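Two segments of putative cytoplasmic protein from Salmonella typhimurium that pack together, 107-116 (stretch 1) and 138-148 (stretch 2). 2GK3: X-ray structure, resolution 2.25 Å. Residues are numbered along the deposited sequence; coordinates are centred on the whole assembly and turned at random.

Stretch 1 107-116: ALESIKEYVK
Stretch 2 (138-148) NYKNTVLAEVL

Residues 107-116 form a regular α-helix, held by i to i-4 bonds from Ile111 N to Ala107 O (3.0 Å) through Lys116 N to Lys112 O (2.8 Å). The partner is far less regular: a 3-10 segment at Tyr139 and Lys140, a type I turn from Thr142 to Ala145 closed by Ala145 N to Thr142 O (3.2 Å), then helical phi/psi through Val147. Thr142, the first residue of the turn, is extended (-125/164); Val143 (-67/-4) and Leu144 (-88/-22) occupy its corners. Register is set by Leu108 and Leu144, whose CA atoms lie 6.2 Å apart. Later helix residues meet later residues of the second stretch, so both chains run broadly the same way.

No hydrogen bond crosses the contact; it buries 453 Å² mainly through apolar packing. Leu108 (m, t) is the hub, pointing toward the turn. Its CD1 sits 3.7 Å from Thr142 CB, its CB 3.9 Å from Val143 CG2, and its CD2 4.0 Å from Leu144 CD2; CD2 also meets the Tyr139 ring at its edge, 4.4 Å from CE2. One turn on, Ile111 (m, t) places CG2 3.9 Å from CD1 of Leu144 (t, p). Val115 (t) ends the row, its CG1 4.1 Å from CG1 of Val147 (t).

Charged side chains border this row with their carbon as well as their charge. Lys112 (t, t, p, t) lays CG 3.8 Å from Val147 CG2 and CD 3.7 Å from Val143 O, while its NZ pairs within the helix with Glu109 OE1 (3.1 Å). Glu109 (m, m) brings OE2 3.6 Å from CG1 of Val143 (m).

Thr142 (p) braces the turn internally: OG1 donates to Tyr139 O (2.6 Å) and accepts from Leu144 N (3.3 Å). The rule is a polar-braced turn presenting aliphatic groups to a helix.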

# COMPACT_ATOMS: atom_id res chain seq x y z
N ALA E 107 18.64 -21.83 3.29
CA ALA E 107 19.78 -20.93 2.98
C ALA E 107 20.60 -20.63 4.22
O ALA E 107 21.82 -20.44 4.17
CB ALA E 107 19.30 -19.65 2.33
N LEU E 108 19.91 -20.58 5.36
CA LEU E 108 20.58 -20.25 6.62
C LEU E 108 21.35 -21.47 7.15
O LEU E 108 22.44 -21.31 7.74
CB LEU E 108 19.59 -19.68 7.63
CG LEU E 108 18.91 -18.32 7.33
CD1 LEU E 108 18.05 -17.91 8.52
CD2 LEU E 108 19.94 -17.21 7.05
N GLU E 109 20.81 -22.68 6.92
CA GLU E 109 21.59 -23.91 7.16
C GLU E 109 22.86 -23.92 6.29
O GLU E 109 23.94 -24.18 6.80
CB GLU E 109 20.77 -25.18 6.97
CG GLU E 109 19.59 -25.34 7.93
CD GLU E 109 19.97 -25.76 9.37
OE1 GLU E 109 21.15 -25.98 9.68
OE2 GLU E 109 19.06 -25.87 10.21
N SER E 110 22.72 -23.56 5.01
CA SER E 110 23.85 -23.54 4.07
C SER E 110 24.94 -22.62 4.58
O SER E 110 26.11 -23.01 4.66
CB SER E 110 23.41 -23.08 2.67
OG SER E 110 22.48 -23.99 2.12
N ILE E 111 24.53 -21.41 4.95
CA ILE E 111 25.45 -20.41 5.51
C ILE E 111 26.11 -20.94 6.78
O ILE E 111 27.32 -20.78 6.96
CB ILE E 111 24.77 -19.03 5.72
CG1 ILE E 111 24.45 -18.42 4.35
CG2 ILE E 111 25.67 -18.10 6.55
CD1 ILE E 111 23.49 -17.22 4.38
N LYS E 112 25.33 -21.58 7.64
CA LYS E 112 25.85 -22.20 8.86
C LYS E 112 26.95 -23.25 8.56
O LYS E 112 28.04 -23.19 9.13
CB LYS E 112 24.70 -22.84 9.67
CG LYS E 112 25.16 -23.58 10.93
CD LYS E 112 24.03 -23.76 11.93
CE LYS E 112 23.30 -25.03 11.64
NZ LYS E 112 22.15 -25.23 12.55
N GLU E 113 26.65 -24.20 7.67
CA GLU E 113 27.63 -25.22 7.25
C GLU E 113 28.89 -24.63 6.60
O GLU E 113 30.01 -25.10 6.84
CB GLU E 113 26.97 -26.25 6.33
CG GLU E 113 25.82 -27.01 7.02
CD GLU E 113 26.25 -27.73 8.34
OE1 GLU E 113 25.66 -27.43 9.42
OE2 GLU E 113 27.17 -28.57 8.29
N TYR E 114 28.70 -23.59 5.80
CA TYR E 114 29.80 -22.86 5.21
C TYR E 114 30.71 -22.30 6.32
O TYR E 114 31.95 -22.40 6.23
CB TYR E 114 29.24 -21.78 4.27
CG TYR E 114 30.16 -20.60 4.05
CD1 TYR E 114 31.03 -20.55 2.96
CD2 TYR E 114 30.15 -19.52 4.95
CE1 TYR E 114 31.88 -19.45 2.76
CE2 TYR E 114 31.00 -18.42 4.77
CZ TYR E 114 31.85 -18.39 3.68
OH TYR E 114 32.67 -17.30 3.51
N VAL E 115 30.12 -21.73 7.37
CA VAL E 115 30.92 -21.27 8.52
C VAL E 115 31.58 -22.45 9.28
O VAL E 115 32.78 -22.41 9.55
CB VAL E 115 30.17 -20.28 9.49
CG1 VAL E 115 31.14 -19.71 10.54
CG2 VAL E 115 29.54 -19.11 8.73
N LYS E 116 30.81 -23.50 9.58
CA LYS E 116 31.36 -24.68 10.29
C LYS E 116 32.63 -25.18 9.63
O LYS E 116 33.58 -25.61 10.31
CB LYS E 116 30.36 -25.85 10.31
CG LYS E 116 29.23 -25.70 11.31
CD LYS E 116 28.28 -26.93 11.31
CE LYS E 116 27.15 -26.74 12.37
NZ LYS E 116 26.10 -27.81 12.31
N ASN E 138 14.50 -10.50 12.63
CA ASN E 138 14.12 -11.72 13.33
C ASN E 138 15.19 -12.82 13.45
O ASN E 138 14.85 -13.99 13.64
CB ASN E 138 12.87 -12.31 12.65
CG ASN E 138 12.19 -13.37 13.51
OD1 ASN E 138 11.97 -13.17 14.71
ND2 ASN E 138 11.87 -14.49 12.90
N TYR E 139 16.46 -12.46 13.38
CA TYR E 139 17.53 -13.44 13.31
C TYR E 139 17.68 -14.33 14.55
O TYR E 139 18.21 -15.45 14.45
CB TYR E 139 18.86 -12.76 12.97
CG TYR E 139 19.02 -12.55 11.47
CD1 TYR E 139 18.79 -11.29 10.88
CD2 TYR E 139 19.41 -13.60 10.65
CE1 TYR E 139 18.96 -11.10 9.50
CE2 TYR E 139 19.54 -13.44 9.28
CZ TYR E 139 19.32 -12.19 8.71
OH TYR E 139 19.48 -12.08 7.33
N LYS E 140 17.18 -13.86 15.70
CA LYS E 140 17.33 -14.57 16.98
C LYS E 140 16.53 -15.88 16.99
O LYS E 140 16.89 -16.83 17.67
CB LYS E 140 16.89 -13.69 18.13
CG LYS E 140 17.02 -14.38 19.46
CD LYS E 140 16.76 -13.47 20.64
CE LYS E 140 17.43 -14.07 21.88
NZ LYS E 140 17.22 -13.23 23.07
N ASN E 141 15.44 -15.89 16.23
CA ASN E 141 14.54 -17.00 16.13
C ASN E 141 14.83 -17.87 14.91
O ASN E 141 13.97 -18.61 14.43
CB ASN E 141 13.12 -16.45 16.13
CG ASN E 141 12.79 -15.72 17.43
OD1 ASN E 141 13.08 -16.23 18.52
ND2 ASN E 141 12.23 -14.51 17.32
N THR E 142 16.08 -17.81 14.44
CA THR E 142 16.52 -18.60 13.29
C THR E 142 17.74 -19.42 13.64
O THR E 142 18.41 -19.16 14.65
CB THR E 142 16.91 -17.69 12.07
OG1 THR E 142 18.14 -17.01 12.35
CG2 THR E 142 15.81 -16.68 11.72
N VAL E 143 18.05 -20.41 12.80
CA VAL E 143 19.21 -21.29 13.02
C VAL E 143 20.56 -20.58 12.90
O VAL E 143 21.62 -21.17 13.15
CB VAL E 143 19.15 -22.53 12.11
CG1 VAL E 143 17.92 -23.40 12.51
CG2 VAL E 143 19.06 -22.14 10.65
N LEU E 144 20.52 -19.29 12.55
CA LEU E 144 21.75 -18.50 12.44
C LEU E 144 22.18 -17.84 13.77
O LEU E 144 23.34 -17.46 13.91
CB LEU E 144 21.59 -17.42 11.34
CG LEU E 144 22.87 -16.92 10.65
CD1 LEU E 144 23.58 -18.07 9.89
CD2 LEU E 144 22.59 -15.72 9.72
N ALA E 145 21.26 -17.66 14.70
CA ALA E 145 21.57 -17.05 16.00
C ALA E 145 22.80 -17.70 16.68
O ALA E 145 23.71 -17.00 17.13
CB ALA E 145 20.33 -17.05 16.93
N GLU E 146 22.86 -19.03 16.71
CA GLU E 146 24.00 -19.74 17.33
C GLU E 146 25.34 -19.53 16.64
O GLU E 146 26.39 -19.82 17.23
CB GLU E 146 23.74 -21.26 17.40
CG GLU E 146 22.73 -21.66 18.45
CD GLU E 146 23.22 -21.48 19.87
OE1 GLU E 146 24.45 -21.36 20.08
OE2 GLU E 146 22.38 -21.46 20.79
N VAL E 147 25.32 -19.06 15.39
CA VAL E 147 26.56 -18.83 14.65
C VAL E 147 27.17 -17.48 15.04
O VAL E 147 28.40 -17.32 15.01
CB VAL E 147 26.37 -18.95 13.10
CG1 VAL E 147 27.65 -18.62 12.34
CG2 VAL E 147 25.91 -20.36 12.71
N LEU E 148 26.34 -16.52 15.44
CA LEU E 148 26.83 -15.14 15.65
C LEU E 148 27.50 -14.98 17.01
O LEU E 148 27.14 -15.67 17.96
CB LEU E 148 25.70 -14.11 15.46
CG LEU E 148 24.91 -14.22 14.13
CD1 LEU E 148 23.73 -13.28 14.16
CD2 LEU E 148 25.79 -13.99 12.86